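Local coordinates for replicase polyprotein 1a (Avian infectious bronchitis virus, PDB 3LD1) that is a fragment of coronavirus non-structural protein 2, a replicase-polyprotein product whose precise role in the viral life cycle is not firmly established, at residues A[28-34]-A[205-210]; A[151-155]-A[177-181]; A[308-313]-A[346-352]. The protein carries 3 engineered substitutions. All coordinates share one frame; numbering follows the deposited sequence.

Contact 1 (A[28-34]-A[205-210])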
ATOM      1  N   LYS A  28      -3.943 -16.423  -3.680  1.00 55.75           N
ATOM      2  CA  LYS A  28      -5.113 -15.569  -3.636  1.00 55.83           C
ATOM      3  C   LYS A  28      -4.786 -14.239  -4.374  1.00 56.19           C
ATOM      4  O   LYS A  28      -5.589 -13.796  -5.239  1.00 55.98           O
ATOM      5  CB  LYS A  28      -5.568 -15.411  -2.140  1.00 57.98           C
ATOM      6  CG  LYS A  28      -6.514 -14.158  -1.671  1.00 58.74           C
ATOM      7  CD  LYS A  28      -7.756 -13.823  -2.652  1.00 63.98           C
ATOM      8  CE  LYS A  28      -9.117 -13.697  -1.915  1.00 64.07           C
ATOM      9  NZ  LYS A  28      -9.034 -12.877  -0.641  1.00 69.18           N
ATOM     10  N   ASP A  29      -3.622 -13.635  -4.038  1.00 54.25           N
ATOM     11  CA  ASP A  29      -3.126 -12.355  -4.640  1.00 53.77           C
ATOM     12  C   ASP A  29      -1.649 -12.285  -4.295  1.00 51.30           C
ATOM     13  O   ASP A  29      -1.089 -13.299  -3.855  1.00 51.52           O
ATOM     14  CB  ASP A  29      -3.826 -11.131  -4.017  1.00 53.61           C
ATOM     15  CG  ASP A  29      -3.882 -11.239  -2.516  1.00 55.47           C
ATOM     16  OD1 ASP A  29      -2.793 -11.517  -1.907  1.00 52.99           O
ATOM     17  OD2 ASP A  29      -5.021 -11.149  -1.953  1.00 57.81           O
ATOM     18  N   TYR A  30      -1.046 -11.097  -4.413  1.00 48.35           N
ATOM     19  CA  TYR A  30       0.385 -10.934  -4.168  1.00 45.98           C
ATOM     20  C   TYR A  30       0.728 -11.105  -2.700  1.00 46.43           C
ATOM     21  O   TYR A  30       1.794 -11.635  -2.344  1.00 45.44           O
ATOM     22  CB  TYR A  30       0.885  -9.579  -4.661  1.00 45.79           C
ATOM     23  CG  TYR A  30       2.385  -9.499  -4.657  1.00 42.96           C
ATOM     24  CD1 TYR A  30       3.078  -9.060  -3.539  1.00 43.50           C
ATOM     25  CD2 TYR A  30       3.133  -9.953  -5.746  1.00 46.24           C
ATOM     26  CE1 TYR A  30       4.495  -9.017  -3.509  1.00 41.19           C
ATOM     27  CE2 TYR A  30       4.559  -9.935  -5.719  1.00 45.54           C
ATOM     28  CZ  TYR A  30       5.215  -9.475  -4.605  1.00 42.40           C
ATOM     29  OH  TYR A  30       6.575  -9.454  -4.592  1.00 40.77           O
ATOM     30  N   ALA A  31      -0.190 -10.689  -1.833  1.00 46.70           N
ATOM     31  CA  ALA A  31       0.010 -10.935  -0.424  1.00 47.30           C
ATOM     32  C   ALA A  31       0.146 -12.422  -0.131  1.00 47.03           C
ATOM     33  O   ALA A  31       1.106 -12.836   0.545  1.00 48.15           O
ATOM     34  CB  ALA A  31      -1.040 -10.267   0.415  1.00 47.01           C
ATOM     35  N   ASP A  32      -0.768 -13.227  -0.653  1.00 47.15           N
ATOM     36  CA  ASP A  32      -0.744 -14.682  -0.398  1.00 46.57           C
ATOM     37  C   ASP A  32       0.552 -15.261  -1.017  1.00 46.24           C
ATOM     38  O   ASP A  32       1.378 -15.919  -0.375  1.00 45.27           O
ATOM     39  CB  ASP A  32      -2.030 -15.329  -0.985  1.00 46.24           C
ATOM     40  CG  ASP A  32      -2.290 -16.841  -0.519  1.00 48.41           C
ATOM     41  OD1 ASP A  32      -1.926 -17.307   0.615  1.00 48.62           O
ATOM     42  OD2 ASP A  32      -2.924 -17.588  -1.319  1.00 50.14           O
ATOM     43  N   ALA A  33       0.787 -14.915  -2.266  1.00 46.31           N
ATOM     44  CA  ALA A  33       1.938 -15.453  -2.942  1.00 44.92           C
ATOM     45  C   ALA A  33       3.140 -15.136  -2.110  1.00 45.11           C
ATOM     46  O   ALA A  33       3.979 -16.033  -1.847  1.00 45.88           O
ATOM     47  CB  ALA A  33       2.060 -14.856  -4.318  1.00 44.71           C
ATOM     48  N   PHE A  34       3.249 -13.882  -1.668  1.00 43.48           N
ATOM     49  CA  PHE A  34       4.444 -13.514  -0.959  1.00 42.75           C
ATOM     50  C   PHE A  34       4.514 -14.346   0.332  1.00 42.93           C
ATOM     51  O   PHE A  34       5.575 -14.844   0.726  1.00 42.39           O
ATOM     52  CB  PHE A  34       4.376 -12.005  -0.633  1.00 44.17           C
ATOM     53  CG  PHE A  34       5.411 -11.524   0.349  1.00 39.06           C
ATOM     54  CD1 PHE A  34       6.644 -11.088  -0.096  1.00 42.47           C
ATOM     55  CD2 PHE A  34       5.136 -11.491   1.706  1.00 38.64           C
ATOM     56  CE1 PHE A  34       7.669 -10.604   0.784  1.00 42.92           C
ATOM     57  CE2 PHE A  34       6.117 -10.986   2.625  1.00 44.88           C
ATOM     58  CZ  PHE A  34       7.409 -10.531   2.141  1.00 43.00           C
ATOM     59  N   PHE A 205       4.705  -4.404  -1.983  1.00 42.92           N
ATOM     60  CA  PHE A 205       3.563  -4.777  -2.888  1.00 42.31           C
ATOM     61  C   PHE A 205       2.589  -5.769  -2.169  1.00 42.45           C
ATOM     62  O   PHE A 205       1.419  -5.793  -2.473  1.00 42.46           O
ATOM     63  CB  PHE A 205       4.010  -5.346  -4.261  1.00 42.57           C
ATOM     64  CG  PHE A 205       4.467  -4.280  -5.298  1.00 40.68           C
ATOM     65  CD1 PHE A 205       3.671  -3.184  -5.600  1.00 37.84           C
ATOM     66  CD2 PHE A 205       5.655  -4.436  -5.962  1.00 39.12           C
ATOM     67  CE1 PHE A 205       4.078  -2.237  -6.468  1.00 39.34           C
ATOM     68  CE2 PHE A 205       6.079  -3.516  -6.881  1.00 43.26           C
ATOM     69  CZ  PHE A 205       5.282  -2.384  -7.145  1.00 43.09           C
ATOM     70  N   ALA A 206       3.109  -6.555  -1.229  1.00 41.99           N
ATOM     71  CA  ALA A 206       2.317  -7.392  -0.365  1.00 43.71           C
ATOM     72  C   ALA A 206       1.479  -6.471   0.496  1.00 44.87           C
ATOM     73  O   ALA A 206       0.286  -6.697   0.681  1.00 44.11           O
ATOM     74  CB  ALA A 206       3.233  -8.290   0.547  1.00 42.28           C
ATOM     75  N   LYS A 207       2.083  -5.383   0.988  1.00 47.06           N
ATOM     76  CA  LYS A 207       1.366  -4.639   2.017  1.00 48.80           C
ATOM     77  C   LYS A 207       0.153  -4.043   1.413  1.00 49.59           C
ATOM     78  O   LYS A 207      -0.836  -3.821   2.096  1.00 50.68           O
ATOM     79  CB  LYS A 207       2.194  -3.605   2.769  1.00 48.52           C
ATOM     80  CG  LYS A 207       1.448  -3.023   3.994  1.00 48.47           C
ATOM     81  CD  LYS A 207       2.306  -2.136   4.917  1.00 49.33           C
ATOM     82  CE  LYS A 207       1.482  -1.418   6.023  1.00 47.89           C
ATOM     83  NZ  LYS A 207       2.306  -0.302   6.637  1.00 51.09           N
ATOM     84  N   CYS A 208       0.182  -3.859   0.111  1.00 50.87           N
ATOM     85  CA  CYS A 208      -0.935  -3.233  -0.435  1.00 52.52           C
ATOM     86  C   CYS A 208      -1.599  -4.005  -1.527  1.00 54.32           C
ATOM     87  O   CYS A 208      -2.451  -3.475  -2.244  1.00 53.11           O
ATOM     88  CB  CYS A 208      -0.592  -1.820  -0.785  1.00 52.50           C
ATOM     89  SG  CYS A 208       0.514  -1.630  -2.083  1.00 57.57           S
ATOM     90  N   ALA A 209      -1.255  -5.290  -1.614  1.00 56.26           N
ATOM     91  CA  ALA A 209      -1.953  -6.163  -2.526  1.00 58.78           C
ATOM     92  C   ALA A 209      -3.459  -6.004  -2.325  1.00 61.12           C
ATOM     93  O   ALA A 209      -4.206  -5.879  -3.322  1.00 61.71           O
ATOM     94  CB  ALA A 209      -1.570  -7.603  -2.265  1.00 58.75           C
ATOM     95  N   LYS A 210      -3.882  -5.991  -1.043  1.00 62.23           N
ATOM     96  CA  LYS A 210      -5.270  -6.291  -0.655  1.00 63.71           C
ATOM     97  C   LYS A 210      -6.212  -5.089  -0.883  1.00 64.16           C
ATOM     98  O   LYS A 210      -7.221  -5.211  -1.544  1.00 64.88           O
ATOM     99  CB  LYS A 210      -5.333  -6.741   0.825  1.00 65.16           C
ATOM    100  CG  LYS A 210      -6.096  -8.054   1.083  1.00 65.81           C
ATOM    101  CD  LYS A 210      -5.124  -9.240   1.251  1.00 68.64           C
ATOM    102  CE  LYS A 210      -5.863 -10.616   1.337  1.00 70.40           C
ATOM    103  NZ  LYS A 210      -5.046 -11.832   0.856  1.00 68.10           N
TER

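Contact 2 (A[151-155]-A[177-181])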
ATOM      1  N   VAL A 151       2.798  -1.589 -10.764  1.00 49.73           N
ATOM      2  CA  VAL A 151       2.775  -0.138 -10.678  1.00 51.35           C
ATOM      3  C   VAL A 151       1.440   0.324 -11.234  1.00 52.00           C
ATOM      4  O   VAL A 151       0.627   0.897 -10.532  1.00 53.15           O
ATOM      5  CB  VAL A 151       3.940   0.425 -11.447  1.00 52.04           C
ATOM      6  CG1 VAL A 151       3.917   1.938 -11.384  1.00 52.06           C
ATOM      7  CG2 VAL A 151       5.289  -0.134 -10.869  1.00 51.11           C
ATOM      8  N   GLY A 152       1.181  -0.030 -12.474  1.00 52.90           N
ATOM      9  CA  GLY A 152      -0.123   0.152 -13.089  1.00 53.62           C
ATOM     10  C   GLY A 152      -1.277  -0.251 -12.184  1.00 54.60           C
ATOM     11  O   GLY A 152      -2.214   0.528 -12.037  1.00 54.86           O
ATOM     12  N   GLU A 153      -1.259  -1.442 -11.580  1.00 54.80           N
ATOM     13  CA  GLU A 153      -2.439  -1.841 -10.761  1.00 56.35           C
ATOM     14  C   GLU A 153      -2.553  -0.897  -9.560  1.00 56.16           C
ATOM     15  O   GLU A 153      -3.635  -0.346  -9.306  1.00 55.53           O
ATOM     16  CB  GLU A 153      -2.469  -3.335 -10.316  1.00 56.22           C
ATOM     17  CG  GLU A 153      -2.771  -4.356 -11.468  1.00 56.14           C
ATOM     18  CD  GLU A 153      -1.927  -5.672 -11.350  1.00 59.43           C
ATOM     19  OE1 GLU A 153      -2.043  -6.405 -10.325  1.00 61.43           O
ATOM     20  OE2 GLU A 153      -1.145  -5.994 -12.295  1.00 62.41           O
ATOM     21  N   VAL A 154      -1.417  -0.653  -8.886  1.00 55.31           N
ATOM     22  CA  VAL A 154      -1.406   0.125  -7.661  1.00 53.81           C
ATOM     23  C   VAL A 154      -1.761   1.584  -7.955  1.00 55.42           C
ATOM     24  O   VAL A 154      -2.628   2.170  -7.271  1.00 54.89           O
ATOM     25  CB  VAL A 154      -0.080  -0.007  -6.938  1.00 52.96           C
ATOM     26  CG1 VAL A 154       0.032   0.977  -5.808  1.00 48.33           C
ATOM     27  CG2 VAL A 154       0.067  -1.402  -6.462  1.00 51.86           C
ATOM     28  N   THR A 155      -1.110   2.173  -8.969  1.00 56.21           N
ATOM     29  CA  THR A 155      -1.450   3.532  -9.380  1.00 56.10           C
ATOM     30  C   THR A 155      -2.968   3.667  -9.479  1.00 56.81           C
ATOM     31  O   THR A 155      -3.570   4.447  -8.750  1.00 56.01           O
ATOM     32  CB  THR A 155      -0.830   3.852 -10.676  1.00 55.98           C
ATOM     33  OG1 THR A 155       0.577   3.743 -10.494  1.00 55.92           O
ATOM     34  CG2 THR A 155      -1.208   5.302 -11.142  1.00 54.72           C
ATOM     35  N   ILE A 177       4.353   8.237  -7.519  1.00 80.55           N
ATOM     36  CA  ILE A 177       4.332   6.947  -8.146  1.00 77.56           C
ATOM     37  C   ILE A 177       5.471   6.927  -9.138  1.00 74.66           C
ATOM     38  O   ILE A 177       6.480   6.272  -8.880  1.00 75.80           O
ATOM     39  CB  ILE A 177       2.933   6.673  -8.862  1.00 78.61           C
ATOM     40  CG1 ILE A 177       1.971   5.959  -7.932  1.00 78.66           C
ATOM     41  CG2 ILE A 177       3.025   5.858 -10.258  1.00 78.65           C
ATOM     42  CD1 ILE A 177       1.179   6.876  -7.057  1.00 80.56           C
ATOM     43  N   VAL A 178       5.346   7.693 -10.220  1.00 70.08           N
ATOM     44  CA  VAL A 178       6.123   7.389 -11.391  1.00 67.09           C
ATOM     45  C   VAL A 178       7.575   7.296 -11.023  1.00 64.99           C
ATOM     46  O   VAL A 178       8.150   6.227 -11.103  1.00 64.63           O
ATOM     47  CB  VAL A 178       5.820   8.318 -12.553  1.00 66.54           C
ATOM     48  CG1 VAL A 178       6.716   8.002 -13.691  1.00 66.02           C
ATOM     49  CG2 VAL A 178       4.417   8.069 -12.992  1.00 66.28           C
ATOM     50  N   ARG A 179       8.139   8.393 -10.552  1.00 63.58           N
ATOM     51  CA  ARG A 179       9.535   8.417 -10.177  1.00 62.91           C
ATOM     52  C   ARG A 179       9.864   7.520  -8.991  1.00 61.07           C
ATOM     53  O   ARG A 179      10.988   7.004  -8.918  1.00 61.40           O
ATOM     54  CB  ARG A 179       9.989   9.817  -9.841  1.00 62.86           C
ATOM     55  CG  ARG A 179       9.364  10.327  -8.550  1.00 66.98           C
ATOM     56  CD  ARG A 179      10.435  10.914  -7.658  1.00 71.89           C
ATOM     57  NE  ARG A 179      10.119  12.269  -7.187  1.00 76.77           N
ATOM     58  CZ  ARG A 179      10.087  13.378  -7.957  1.00 80.13           C
ATOM     59  NH1 ARG A 179      10.298  13.320  -9.278  1.00 80.67           N
ATOM     60  NH2 ARG A 179       9.831  14.568  -7.407  1.00 80.38           N
ATOM     61  N   ILE A 180       8.933   7.374  -8.047  1.00 58.07           N
ATOM     62  CA  ILE A 180       9.288   6.692  -6.827  1.00 55.99           C
ATOM     63  C   ILE A 180       9.452   5.216  -7.187  1.00 56.57           C
ATOM     64  O   ILE A 180      10.420   4.568  -6.770  1.00 55.96           O
ATOM     65  CB  ILE A 180       8.260   6.889  -5.733  1.00 55.06           C
ATOM     66  CG1 ILE A 180       8.177   8.358  -5.317  1.00 54.40           C
ATOM     67  CG2 ILE A 180       8.562   5.999  -4.558  1.00 50.69           C
ATOM     68  CD1 ILE A 180       9.388   8.940  -4.523  1.00 55.23           C
ATOM     69  N   PHE A 181       8.526   4.722  -7.999  1.00 56.59           N
ATOM     70  CA  PHE A 181       8.579   3.356  -8.470  1.00 59.03           C
ATOM     71  C   PHE A 181       9.773   3.114  -9.386  1.00 59.13           C
ATOM     72  O   PHE A 181      10.496   2.159  -9.222  1.00 58.74           O
ATOM     73  CB  PHE A 181       7.330   3.036  -9.236  1.00 59.78           C
ATOM     74  CG  PHE A 181       6.123   2.760  -8.364  1.00 62.71           C
ATOM     75  CD1 PHE A 181       6.042   1.577  -7.600  1.00 64.62           C
ATOM     76  CD2 PHE A 181       5.055   3.661  -8.313  1.00 62.46           C
ATOM     77  CE1 PHE A 181       4.885   1.292  -6.775  1.00 61.67           C
ATOM     78  CE2 PHE A 181       3.907   3.392  -7.501  1.00 63.40           C
ATOM     79  CZ  PHE A 181       3.836   2.203  -6.732  1.00 60.77           C
TER

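Contact 3 (A[308-313]-A[346-352])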
ATOM      1  N   LYS A 308      -7.206  27.071  20.096  1.00 60.50           N
ATOM      2  CA  LYS A 308      -7.582  25.650  20.118  1.00 61.51           C
ATOM      3  C   LYS A 308      -7.679  25.117  21.544  1.00 62.55           C
ATOM      4  O   LYS A 308      -7.018  25.642  22.448  1.00 63.14           O
ATOM      5  CB  LYS A 308      -6.556  24.839  19.307  1.00 61.23           C
ATOM      6  CG  LYS A 308      -6.593  25.179  17.819  1.00 61.43           C
ATOM      7  CD  LYS A 308      -5.277  25.004  17.055  1.00 60.86           C
ATOM      8  CE  LYS A 308      -5.451  25.766  15.719  1.00 61.13           C
ATOM      9  NZ  LYS A 308      -4.414  25.528  14.667  1.00 59.65           N
ATOM     10  N   ALA A 309      -8.465  24.067  21.759  1.00 64.02           N
ATOM     11  CA  ALA A 309      -8.693  23.560  23.129  1.00 65.53           C
ATOM     12  C   ALA A 309      -8.173  22.171  23.412  1.00 66.53           C
ATOM     13  O   ALA A 309      -7.711  21.860  24.549  1.00 67.30           O
ATOM     14  CB  ALA A 309     -10.184  23.647  23.551  1.00 65.52           C
ATOM     15  N   GLU A 310      -8.249  21.304  22.419  1.00 67.03           N
ATOM     16  CA  GLU A 310      -7.738  19.970  22.691  1.00 66.97           C
ATOM     17  C   GLU A 310      -8.585  19.393  23.788  1.00 65.98           C
ATOM     18  O   GLU A 310      -8.071  19.139  24.886  1.00 66.58           O
ATOM     19  CB  GLU A 310      -6.285  20.030  23.224  1.00 66.97           C
ATOM     20  CG  GLU A 310      -5.552  18.772  22.978  1.00 68.81           C
ATOM     21  CD  GLU A 310      -5.673  18.405  21.518  1.00 73.08           C
ATOM     22  OE1 GLU A 310      -6.772  17.919  21.114  1.00 76.50           O
ATOM     23  OE2 GLU A 310      -4.697  18.651  20.760  1.00 72.80           O
ATOM     24  N   ILE A 311      -9.879  19.225  23.520  1.00 64.07           N
ATOM     25  CA  ILE A 311     -10.754  18.569  24.482  1.00 61.97           C
ATOM     26  C   ILE A 311     -11.827  17.825  23.718  1.00 60.65           C
ATOM     27  O   ILE A 311     -12.105  18.145  22.543  1.00 60.48           O
ATOM     28  CB  ILE A 311     -11.417  19.549  25.545  1.00 61.85           C
ATOM     29  CG1 ILE A 311     -12.352  20.548  24.899  1.00 60.84           C
ATOM     30  CG2 ILE A 311     -10.397  20.270  26.415  1.00 61.92           C
ATOM     31  CD1 ILE A 311     -13.713  20.101  25.040  1.00 62.27           C
ATOM     32  N   PRO A 312     -12.422  16.830  24.381  1.00 59.07           N
ATOM     33  CA  PRO A 312     -13.559  16.088  23.888  1.00 58.30           C
ATOM     34  C   PRO A 312     -14.677  16.960  23.303  1.00 57.44           C
ATOM     35  O   PRO A 312     -15.125  17.960  23.909  1.00 56.96           O
ATOM     36  CB  PRO A 312     -14.042  15.342  25.135  1.00 58.31           C
ATOM     37  CG  PRO A 312     -12.763  15.031  25.877  1.00 58.41           C
ATOM     38  CD  PRO A 312     -11.951  16.304  25.680  1.00 59.57           C
ATOM     39  N   VAL A 313     -15.085  16.580  22.102  1.00 55.09           N
ATOM     40  CA  VAL A 313     -16.282  17.090  21.572  1.00 53.25           C
ATOM     41  C   VAL A 313     -17.504  16.529  22.341  1.00 53.65           C
ATOM     42  O   VAL A 313     -17.664  15.331  22.431  1.00 55.01           O
ATOM     43  CB  VAL A 313     -16.368  16.760  20.087  1.00 53.00           C
ATOM     44  CG1 VAL A 313     -17.762  17.137  19.543  1.00 49.10           C
ATOM     45  CG2 VAL A 313     -15.236  17.491  19.329  1.00 50.49           C
ATOM     46  N   ALA A 346     -19.147  15.873  13.917  1.00 38.06           N
ATOM     47  CA  ALA A 346     -18.309  16.972  14.350  1.00 38.96           C
ATOM     48  C   ALA A 346     -16.893  16.488  14.281  1.00 39.86           C
ATOM     49  O   ALA A 346     -16.565  15.337  14.689  1.00 40.75           O
ATOM     50  CB  ALA A 346     -18.641  17.401  15.752  1.00 36.68           C
ATOM     51  N   LEU A 347     -16.043  17.326  13.739  1.00 39.75           N
ATOM     52  CA  LEU A 347     -14.631  16.968  13.649  1.00 40.30           C
ATOM     53  C   LEU A 347     -13.883  17.446  14.874  1.00 40.88           C
ATOM     54  O   LEU A 347     -14.380  18.293  15.592  1.00 40.22           O
ATOM     55  CB  LEU A 347     -14.075  17.704  12.482  1.00 40.73           C
ATOM     56  CG  LEU A 347     -14.022  17.089  11.095  1.00 41.13           C
ATOM     57  CD1 LEU A 347     -15.137  16.044  10.675  1.00 41.55           C
ATOM     58  CD2 LEU A 347     -13.978  18.224  10.190  1.00 36.71           C
ATOM     59  N   HIS A 348     -12.680  16.950  15.129  1.00 41.71           N
ATOM     60  CA  HIS A 348     -12.096  17.349  16.404  1.00 42.94           C
ATOM     61  C   HIS A 348     -11.211  18.643  16.372  1.00 44.18           C
ATOM     62  O   HIS A 348     -10.361  18.821  17.260  1.00 45.23           O
ATOM     63  CB  HIS A 348     -11.342  16.191  17.044  1.00 43.13           C
ATOM     64  CG  HIS A 348     -12.141  14.940  17.173  1.00 42.76           C
ATOM     65  ND1 HIS A 348     -11.570  13.692  17.081  1.00 45.61           N
ATOM     66  CD2 HIS A 348     -13.452  14.735  17.413  1.00 41.70           C
ATOM     67  CE1 HIS A 348     -12.495  12.766  17.263  1.00 42.77           C
ATOM     68  NE2 HIS A 348     -13.652  13.375  17.437  1.00 43.79           N
ATOM     69  N   ASP A 349     -11.394  19.550  15.405  1.00 42.87           N
ATOM     70  CA  ASP A 349     -10.597  20.757  15.466  1.00 43.66           C
ATOM     71  C   ASP A 349     -11.135  21.838  16.390  1.00 44.22           C
ATOM     72  O   ASP A 349     -11.519  22.930  15.942  1.00 44.99           O
ATOM     73  CB  ASP A 349     -10.308  21.273  14.093  1.00 43.63           C
ATOM     74  CG  ASP A 349      -9.698  20.209  13.239  1.00 46.25           C
ATOM     75  OD1 ASP A 349     -10.446  19.299  12.880  1.00 48.88           O
ATOM     76  OD2 ASP A 349      -8.477  20.238  12.964  1.00 49.98           O
ATOM     77  N   VAL A 350     -11.125  21.538  17.689  1.00 43.42           N
ATOM     78  CA  VAL A 350     -11.873  22.320  18.622  1.00 43.41           C
ATOM     79  C   VAL A 350     -11.259  23.706  18.839  1.00 44.09           C
ATOM     80  O   VAL A 350     -10.096  23.807  19.153  1.00 43.61           O
ATOM     81  CB  VAL A 350     -12.060  21.573  19.959  1.00 43.48           C
ATOM     82  CG1 VAL A 350     -12.953  22.420  20.894  1.00 43.28           C
ATOM     83  CG2 VAL A 350     -12.729  20.241  19.750  1.00 42.01           C
ATOM     84  N   HIS A 351     -12.057  24.766  18.652  1.00 45.13           N
ATOM     85  CA  HIS A 351     -11.649  26.127  19.020  1.00 45.63           C
ATOM     86  C   HIS A 351     -12.453  26.715  20.212  1.00 46.75           C
ATOM     87  O   HIS A 351     -13.626  26.399  20.398  1.00 46.93           O
ATOM     88  CB  HIS A 351     -11.725  27.035  17.793  1.00 45.48           C
ATOM     89  CG  HIS A 351     -10.723  26.700  16.710  1.00 45.66           C
ATOM     90  ND1 HIS A 351     -10.701  25.486  16.063  1.00 46.93           N
ATOM     91  CD2 HIS A 351      -9.720  27.437  16.151  1.00 45.48           C
ATOM     92  CE1 HIS A 351      -9.719  25.480  15.166  1.00 46.56           C
ATOM     93  NE2 HIS A 351      -9.087  26.640  15.218  1.00 41.24           N
ATOM     94  N   CYS A 352     -11.837  27.589  21.010  1.00 47.92           N
ATOM     95  CA  CYS A 352     -12.544  28.233  22.096  1.00 48.77           C
ATOM     96  C   CYS A 352     -13.480  29.281  21.588  1.00 49.92           C
ATOM     97  O   CYS A 352     -13.192  29.950  20.567  1.00 48.84           O
ATOM     98  CB  CYS A 352     -11.581  28.936  23.009  1.00 48.91           C
ATOM     99  SG  CYS A 352     -10.327  27.877  23.670  1.00 53.32           S
TER
HETATM  100  O   HOH W   1      -8.414  21.407  19.410  1.00 53.80           O

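Contact 1 (A[28-34]-A[205-210])
The ring of Tyr-30 lies against the last turn of helix 194-207, with CB of Phe-205 over one of its faces, 4.2 Å from the centroid. The edge of the Tyr-30 ring meets CA of Ala-206 in plane. This is the dense side of the contact, and small residues make it possible: Ala-31 and Ala-206 bring their CA atoms within 4.2 Å, and Ala-31 CB sits 3.8 Å from Ala-209 CB. One turn on, Phe-34 lays a ring face over CB of Ala-206. Two helix ends thus meet in the helical part of the chain, the start of 30-46 against the finish of 194-207. Asp-29 is the N-cap of the former: with CG between its backbone N and carbonyl carbon (chi1 46°), OD1 reaches forward over the first turn to accept from Asp-32 N at 2.9 Å. Deeper in, the Tyr-30 hydroxyl bonds the carbonyl oxygen of Gln-135. The solvent side is looser and charged. Lys-210 comes in across Asp-29 at about a right angle, and its NZ forms a salt bridge with OD2, 2.9 Å away, the hydrogen bond using the syn lone pair. The exposed Lys-28 bends round, its NZ 4.4 Å from NZ of Lys-210.

Contact 2 (A[151-155]-A[177-181])
Val-151 and Phe-181 run alongside each other, heading opposite ways, where two helices, 140-162 and 174-185, pack in a roughly antiparallel pair of the helical region, their N-to-C directions 141° apart. The axes of the short segments come no nearer than 11.2 Å, and no hydrogen bond crosses the gap. Both methyls of Val-151 sit over the same face of the aromatic ring: CG1 is near CD2, 4.0 Å from the centroid and displaced toward the rim, while CG2 lies 3.8 Å from CD1 of Phe-181. At the far end of the ring CZ meets CG1 of Val-154, which approaches obliquely. Phe-181 gets there with CG anti to its carbonyl carbon (chi1 -78°), which sends the ring across to the opposing helix, and CB of Ile-177, one turn back, lies at the ring edge in plane. Outside the pair, Leu-231 also touches Phe-181, and Ile-234 of helix 232-243 packs on Ile-177. Ile-177 and Thr-155 cross at a slant, with CG2 of the isoleucine turned to the threonine hydroxyl. That hydroxyl is spent within its own helix: OG1 of Thr-155 donates to the carbonyl O of Val-151 at 2.8 Å, from above the carbonyl plane, and the same oxygen also takes Thr-155 N.

Contact 3 (A[308-313]-A[346-352])
The side chain of Lys-308 runs alongside that of His-351 at an antiparallel, non-hydrogen-bonded pair, where strand 302-308 runs out beside strand 345-355 in the C-terminal mixed sheet. Starting at CB, the lysine first passes the carbonyl O of Val-350 at 3.7 Å. CG, held anti to the carbonyl carbon (chi1 -66°), then stands over a face of the imidazole, 4.1 Å from its centroid and offset toward the rim. From there the chain runs extended, CE comes within 3.8 Å of His-351 NE2, and NZ carries on beyond the ring.

The carbonyl O of Val-350 is where the two backbones are joined. It accepts from Ala-309 N at 3.1 Å, a bond that reaches it from above the carbonyl plane, and a water bridges the same oxygen to Glu-310 N. CA of Lys-308 adds a CA-H...O contact. Past this point the loop bows away from the strand, and side chains occupy the interval: CG1 of Val-350 faces CB of Ala-309, while its CG2 packs against CG2 of Val-313 at 3.7 Å. Val-313 puts its other methyl, CG1, against Ala-346 CB, and crosses His-348 at about a right angle, with CG2 near CD2. His-348 uses NE2 elsewhere, in a hydrogen bond to Thr-291. Tyr-328 and Phe-330 of strand 325-332 pack onto this apolar row, on Val-313 and Val-350 respectively.

Asp-349 is the centre of an inverse gamma turn that interrupts the strand just before His-351. The turn leaves the carbonyl O of Asp-349 in the plane of the imidazole, and ND1 of His-351 donates to it at 2.7 Å.

Contacts 1 and 2 belong to one helical body and touch: CE1 of Phe-205 lies 3.6 Å from CE1 of Phe-181, and helices 174-185 and 194-207 are consecutive in the chain. Contact 2 is the buried one, mostly apolar, with one threonine hydroxyl bonded within its own helix. Contact 1 is only partly buried, and its aromatic side gives way to a salt bridge at the surface. Contact 3 stands apart in the C-terminal strands, its centre about 39 Å from that of contact 1 and 37 Å from that of contact 2. It is also partly buried, but a backbone hydrogen bond and a bridging water join its segments.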